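Local coordinates for protein argonaute (Methanocaldococcus jannaschii, PDB 5G5S) that uses short single-stranded DNA guides to bind complementary DNA targets and slice them, and may defend the cell against invading genetic elements, at residues 332-346 with 476-490. Residues are numbered along the deposited sequence; the frame is centred on the assembly and turned at random.
Sequences LFTWIYNQNAKIYLP and NNLLIQIMGKLGIKY
The ring of Phe-333 packs one face on Leu-479 of helix 473-485 and turns its rim to Tyr-490. Leu-479 sets its CB over the centre of that face, 3.6 Å from the ring centroid, a CH-pi contact. The rim carbon CZ touches Met-483 CG at 3.7 Å, and the same edge turns toward the Tyr-490 face in an offset edge-to-face pair, planes at 64°. One face of Tyr-490 carries Pro-346, whose compact, puckered ring, with little freedom to rotate, places CB 3.8 Å from the tyrosine centroid in a second CH-pi contact. Leu-332 adds its branched end, CD2 meeting both Ile-480 CG1 and Tyr-490 CD1. The helix belongs to the Mid domain, which binds the phosphorylated guide 5' end, and closes in a Schellman motif with Gly-487 at C-prime, its positive phi natural for glycine. Two hydrogen bonds cross the contact. Tyr-490 OH donates to Tyr-344 O at 2.6 Å, at the ring edge. In Asn-476, chi1 of 177° carries the amide out to the loop, where OD1 takes the Phe-333 N-H at 2.7 Å, nearly head-on to its C=O (166°); outside the contact, ND2 bonds Thr-329 O. Farther out, Tyr-386 of helix 372-390 touches both Ile-336 and Met-483.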
loop_
_atom_site.group_PDB
_atom_site.type_symbol
_atom_site.label_atom_id
_atom_site.label_comp_id
_atom_site.label_asym_id
_atom_site.label_seq_id
_atom_site.Cartn_x
_atom_site.Cartn_y
_atom_site.Cartn_z
ATOM N N LEU A 332 -25.757 5.816 4.647
ATOM C CA LEU A 332 -25.406 7.109 5.243
ATOM C C LEU A 332 -26.155 8.296 4.617
ATOM O O LEU A 332 -26.562 9.212 5.338
ATOM C CB LEU A 332 -23.884 7.329 5.200
ATOM C CG LEU A 332 -23.280 8.296 6.223
ATOM C CD1 LEU A 332 -23.436 7.776 7.630
ATOM C CD2 LEU A 332 -21.808 8.483 5.966
ATOM N N PHE A 333 -26.335 8.266 3.281
ATOM C CA PHE A 333 -27.011 9.318 2.517
ATOM C C PHE A 333 -28.209 8.787 1.726
ATOM O O PHE A 333 -28.522 9.312 0.657
ATOM C CB PHE A 333 -26.020 10.061 1.602
ATOM C CG PHE A 333 -24.888 10.748 2.328
ATOM C CD1 PHE A 333 -25.032 12.047 2.805
ATOM C CD2 PHE A 333 -23.670 10.105 2.519
ATOM C CE1 PHE A 333 -23.979 12.685 3.467
ATOM C CE2 PHE A 333 -22.621 10.743 3.184
ATOM C CZ PHE A 333 -22.783 12.028 3.654
ATOM N N THR A 334 -28.894 7.765 2.255
ATOM C CA THR A 334 -30.088 7.208 1.616
ATOM C C THR A 334 -31.271 8.196 1.684
ATOM O O THR A 334 -32.148 8.167 0.818
ATOM C CB THR A 334 -30.379 5.795 2.122
ATOM O OG1 THR A 334 -30.021 5.715 3.504
ATOM C CG2 THR A 334 -29.615 4.732 1.333
ATOM N N TRP A 335 -31.224 9.122 2.673
ATOM C CA TRP A 335 -32.179 10.204 2.913
ATOM C C TRP A 335 -32.150 11.291 1.818
ATOM O O TRP A 335 -33.023 12.165 1.798
ATOM C CB TRP A 335 -31.992 10.808 4.317
ATOM C CG TRP A 335 -30.580 11.196 4.639
ATOM C CD1 TRP A 335 -29.642 10.429 5.270
ATOM C CD2 TRP A 335 -29.945 12.444 4.341
ATOM N NE1 TRP A 335 -28.461 11.127 5.389
ATOM C CE2 TRP A 335 -28.617 12.366 4.823
ATOM C CE3 TRP A 335 -30.368 13.628 3.708
ATOM C CZ2 TRP A 335 -27.708 13.427 4.697
ATOM C CZ3 TRP A 335 -29.466 14.673 3.578
ATOM C CH2 TRP A 335 -28.153 14.567 4.062
ATOM N N ILE A 336 -31.161 11.224 0.906
ATOM C CA ILE A 336 -31.034 12.144 -0.231
ATOM C C ILE A 336 -32.186 11.868 -1.207
ATOM O O ILE A 336 -32.815 12.810 -1.675
ATOM C CB ILE A 336 -29.615 12.044 -0.889
ATOM C CG1 ILE A 336 -28.494 12.531 0.076
ATOM C CG2 ILE A 336 -29.528 12.721 -2.278
ATOM C CD1 ILE A 336 -28.304 14.036 0.257
ATOM N N TYR A 337 -32.482 10.583 -1.469
ATOM C CA TYR A 337 -33.567 10.165 -2.363
ATOM C C TYR A 337 -34.817 9.803 -1.555
ATOM O O TYR A 337 -35.852 10.443 -1.727
ATOM C CB TYR A 337 -33.129 8.992 -3.266
ATOM C CG TYR A 337 -32.035 9.333 -4.259
ATOM C CD1 TYR A 337 -30.695 9.298 -3.891
ATOM C CD2 TYR A 337 -32.339 9.638 -5.584
ATOM C CE1 TYR A 337 -29.685 9.601 -4.803
ATOM C CE2 TYR A 337 -31.336 9.931 -6.508
ATOM C CZ TYR A 337 -30.008 9.917 -6.112
ATOM O OH TYR A 337 -29.012 10.208 -7.013
ATOM N N ASN A 338 -34.703 8.812 -0.647
ATOM C CA ASN A 338 -35.786 8.307 0.200
ATOM C C ASN A 338 -36.163 9.287 1.330
ATOM O O ASN A 338 -35.349 9.569 2.208
ATOM C CB ASN A 338 -35.407 6.922 0.753
ATOM C CG ASN A 338 -36.545 6.056 1.258
ATOM O OD1 ASN A 338 -37.565 6.526 1.778
ATOM N ND2 ASN A 338 -36.359 4.748 1.175
ATOM N N GLN A 339 -37.412 9.779 1.304
ATOM C CA GLN A 339 -37.987 10.723 2.275
ATOM C C GLN A 339 -38.258 10.091 3.649
ATOM O O GLN A 339 -38.368 10.814 4.642
ATOM C CB GLN A 339 -39.287 11.326 1.713
ATOM N N ASN A 340 -38.389 8.752 3.695
ATOM C CA ASN A 340 -38.652 7.985 4.913
ATOM C C ASN A 340 -37.378 7.419 5.550
ATOM O O ASN A 340 -37.423 6.959 6.698
ATOM C CB ASN A 340 -39.669 6.882 4.640
ATOM C CG ASN A 340 -41.000 7.410 4.178
ATOM O OD1 ASN A 340 -41.768 7.986 4.953
ATOM N ND2 ASN A 340 -41.278 7.267 2.893
ATOM N N ALA A 341 -36.245 7.469 4.813
ATOM C CA ALA A 341 -34.936 6.995 5.279
ATOM C C ALA A 341 -34.430 7.878 6.418
ATOM O O ALA A 341 -34.599 9.103 6.367
ATOM C CB ALA A 341 -33.936 6.997 4.134
ATOM N N LYS A 342 -33.843 7.249 7.458
ATOM C CA LYS A 342 -33.320 7.938 8.638
ATOM C C LYS A 342 -32.182 8.900 8.273
ATOM O O LYS A 342 -31.243 8.498 7.581
ATOM C CB LYS A 342 -32.889 6.925 9.718
ATOM C CG LYS A 342 -32.544 7.566 11.063
ATOM C CD LYS A 342 -32.214 6.535 12.141
ATOM C CE LYS A 342 -31.520 7.155 13.332
ATOM N NZ LYS A 342 -32.463 7.883 14.225
ATOM N N ILE A 343 -32.297 10.175 8.712
ATOM C CA ILE A 343 -31.289 11.225 8.488
ATOM C C ILE A 343 -30.154 11.063 9.504
ATOM O O ILE A 343 -30.410 11.049 10.709
ATOM C CB ILE A 343 -31.886 12.668 8.523
ATOM C CG1 ILE A 343 -33.036 12.834 7.506
ATOM C CG2 ILE A 343 -30.784 13.745 8.331
ATOM C CD1 ILE A 343 -33.929 14.002 7.741
ATOM N N TYR A 344 -28.908 10.960 9.003
ATOM C CA TYR A 344 -27.688 10.810 9.794
ATOM C C TYR A 344 -26.805 12.049 9.691
ATOM O O TYR A 344 -26.538 12.533 8.582
ATOM C CB TYR A 344 -26.911 9.563 9.360
ATOM C CG TYR A 344 -27.680 8.271 9.517
ATOM C CD1 TYR A 344 -28.092 7.828 10.771
ATOM C CD2 TYR A 344 -27.956 7.465 8.418
ATOM C CE1 TYR A 344 -28.780 6.627 10.923
ATOM C CE2 TYR A 344 -28.631 6.255 8.560
ATOM C CZ TYR A 344 -29.040 5.838 9.816
ATOM O OH TYR A 344 -29.702 4.643 9.963
ATOM N N LEU A 345 -26.343 12.552 10.854
ATOM C CA LEU A 345 -25.503 13.749 10.956
ATOM C C LEU A 345 -24.058 13.455 11.415
ATOM O O LEU A 345 -23.829 12.459 12.116
ATOM C CB LEU A 345 -26.190 14.826 11.825
ATOM C CG LEU A 345 -27.561 15.353 11.324
ATOM C CD1 LEU A 345 -28.214 16.214 12.361
ATOM C CD2 LEU A 345 -27.424 16.143 10.018
ATOM N N PRO A 346 -23.058 14.274 10.993
ATOM C CA PRO A 346 -21.665 13.979 11.360
ATOM C C PRO A 346 -21.298 14.254 12.810
ATOM O O PRO A 346 -21.890 15.123 13.443
ATOM C CB PRO A 346 -20.866 14.874 10.415
ATOM C CG PRO A 346 -21.743 16.033 10.178
ATOM C CD PRO A 346 -23.130 15.468 10.123
ATOM N N ASN A 476 -24.518 8.017 -2.715
ATOM C CA ASN A 476 -24.148 7.755 -1.329
ATOM C C ASN A 476 -22.606 7.641 -1.218
ATOM O O ASN A 476 -22.013 8.317 -0.377
ATOM C CB ASN A 476 -24.848 6.477 -0.831
ATOM C CG ASN A 476 -24.493 6.065 0.578
ATOM O OD1 ASN A 476 -24.981 6.632 1.560
ATOM N ND2 ASN A 476 -23.663 5.040 0.707
ATOM N N ASN A 477 -21.964 6.862 -2.124
ATOM C CA ASN A 477 -20.510 6.686 -2.149
ATOM C C ASN A 477 -19.757 7.952 -2.520
ATOM O O ASN A 477 -18.658 8.176 -2.020
ATOM C CB ASN A 477 -20.104 5.531 -3.059
ATOM C CG ASN A 477 -20.452 4.172 -2.515
ATOM O OD1 ASN A 477 -20.703 3.989 -1.322
ATOM N ND2 ASN A 477 -20.454 3.180 -3.386
ATOM N N LEU A 478 -20.339 8.770 -3.394
ATOM C CA LEU A 478 -19.753 10.036 -3.819
ATOM C C LEU A 478 -19.751 11.003 -2.649
ATOM O O LEU A 478 -18.739 11.651 -2.411
ATOM C CB LEU A 478 -20.521 10.627 -5.025
ATOM C CG LEU A 478 -20.110 12.035 -5.486
ATOM C CD1 LEU A 478 -18.669 12.058 -5.995
ATOM C CD2 LEU A 478 -21.085 12.583 -6.530
ATOM N N LEU A 479 -20.872 11.084 -1.910
ATOM C CA LEU A 479 -20.993 11.950 -0.741
ATOM C C LEU A 479 -20.071 11.525 0.393
ATOM O O LEU A 479 -19.472 12.401 1.011
ATOM C CB LEU A 479 -22.456 12.135 -0.290
ATOM C CG LEU A 479 -23.331 12.973 -1.237
ATOM C CD1 LEU A 479 -24.792 12.906 -0.842
ATOM C CD2 LEU A 479 -22.852 14.434 -1.304
ATOM N N ILE A 480 -19.880 10.190 0.604
ATOM C CA ILE A 480 -18.961 9.637 1.607
ATOM C C ILE A 480 -17.540 10.144 1.325
ATOM O O ILE A 480 -16.862 10.634 2.232
ATOM C CB ILE A 480 -19.009 8.075 1.660
ATOM C CG1 ILE A 480 -20.324 7.582 2.308
ATOM C CG2 ILE A 480 -17.779 7.514 2.416
ATOM C CD1 ILE A 480 -20.692 6.163 2.000
ATOM N N GLN A 481 -17.120 10.045 0.051
ATOM C CA GLN A 481 -15.799 10.473 -0.387
ATOM C C GLN A 481 -15.593 11.979 -0.301
ATOM O O GLN A 481 -14.515 12.400 0.112
ATOM C CB GLN A 481 -15.442 9.891 -1.762
ATOM C CG GLN A 481 -13.942 9.955 -2.025
ATOM C CD GLN A 481 -13.420 8.864 -2.906
ATOM O OE1 GLN A 481 -13.848 7.713 -2.848
ATOM N NE2 GLN A 481 -12.411 9.201 -3.686
ATOM N N ILE A 482 -16.638 12.783 -0.621
ATOM C CA ILE A 482 -16.619 14.248 -0.527
ATOM C C ILE A 482 -16.399 14.674 0.935
ATOM O O ILE A 482 -15.556 15.541 1.194
ATOM C CB ILE A 482 -17.886 14.880 -1.176
ATOM C CG1 ILE A 482 -17.815 14.789 -2.719
ATOM C CG2 ILE A 482 -18.114 16.327 -0.705
ATOM C CD1 ILE A 482 -19.112 15.275 -3.528
ATOM N N MET A 483 -17.130 14.038 1.883
ATOM C CA MET A 483 -17.004 14.273 3.336
ATOM C C MET A 483 -15.572 14.033 3.813
ATOM O O MET A 483 -15.037 14.851 4.561
ATOM C CB MET A 483 -17.983 13.387 4.147
ATOM C CG MET A 483 -19.461 13.660 3.884
ATOM S SD MET A 483 -20.045 15.326 4.266
ATOM C CE MET A 483 -20.095 16.030 2.631
ATOM N N GLY A 484 -14.973 12.924 3.361
ATOM C CA GLY A 484 -13.600 12.540 3.684
ATOM C C GLY A 484 -12.591 13.552 3.181
ATOM O O GLY A 484 -11.684 13.940 3.910
ATOM N N LYS A 485 -12.768 14.008 1.941
ATOM C CA LYS A 485 -11.932 15.013 1.293
ATOM C C LYS A 485 -12.078 16.363 1.961
ATOM O O LYS A 485 -11.161 17.173 1.888
ATOM C CB LYS A 485 -12.211 15.080 -0.222
ATOM C CG LYS A 485 -11.784 13.784 -0.937
ATOM C CD LYS A 485 -11.553 13.964 -2.421
ATOM C CE LYS A 485 -10.137 14.325 -2.751
ATOM N NZ LYS A 485 -9.833 14.069 -4.181
ATOM N N LEU A 486 -13.199 16.588 2.667
ATOM C CA LEU A 486 -13.409 17.836 3.407
ATOM C C LEU A 486 -13.096 17.703 4.910
ATOM O O LEU A 486 -13.420 18.602 5.690
ATOM C CB LEU A 486 -14.805 18.436 3.147
ATOM C CG LEU A 486 -15.065 18.957 1.729
ATOM C CD1 LEU A 486 -16.546 19.053 1.458
ATOM C CD2 LEU A 486 -14.378 20.303 1.476
ATOM N N GLY A 487 -12.432 16.596 5.280
ATOM C CA GLY A 487 -12.027 16.268 6.645
ATOM C C GLY A 487 -13.169 16.161 7.630
ATOM O O GLY A 487 -12.972 16.348 8.830
ATOM N N ILE A 488 -14.375 15.873 7.135
ATOM C CA ILE A 488 -15.565 15.737 7.973
ATOM C C ILE A 488 -15.560 14.360 8.645
ATOM O O ILE A 488 -15.503 13.340 7.964
ATOM C CB ILE A 488 -16.882 16.065 7.192
ATOM C CG1 ILE A 488 -16.898 17.554 6.776
ATOM C CG2 ILE A 488 -18.132 15.718 8.023
ATOM C CD1 ILE A 488 -17.857 17.951 5.642
ATOM N N LYS A 489 -15.598 14.350 9.983
ATOM C CA LYS A 489 -15.614 13.139 10.805
ATOM C C LYS A 489 -17.062 12.697 10.889
ATOM O O LYS A 489 -17.743 12.990 11.868
ATOM C CB LYS A 489 -15.051 13.434 12.217
ATOM C CG LYS A 489 -13.546 13.450 12.293
ATOM C CD LYS A 489 -12.945 14.779 11.914
ATOM C CE LYS A 489 -11.603 14.580 11.267
ATOM N NZ LYS A 489 -11.053 15.878 10.833
ATOM N N TYR A 490 -17.551 12.043 9.835
ATOM C CA TYR A 490 -18.952 11.633 9.778
ATOM C C TYR A 490 -19.319 10.511 10.755
ATOM O O TYR A 490 -20.211 10.684 11.592
ATOM C CB TYR A 490 -19.393 11.317 8.341
ATOM C CG TYR A 490 -20.757 11.874 8.026
ATOM C CD1 TYR A 490 -21.906 11.320 8.587
ATOM C CD2 TYR A 490 -20.904 12.983 7.201
ATOM C CE1 TYR A 490 -23.167 11.847 8.320
ATOM C CE2 TYR A 490 -22.161 13.505 6.909
ATOM C CZ TYR A 490 -23.291 12.939 7.478
ATOM O OH TYR A 490 -24.530 13.463 7.215
#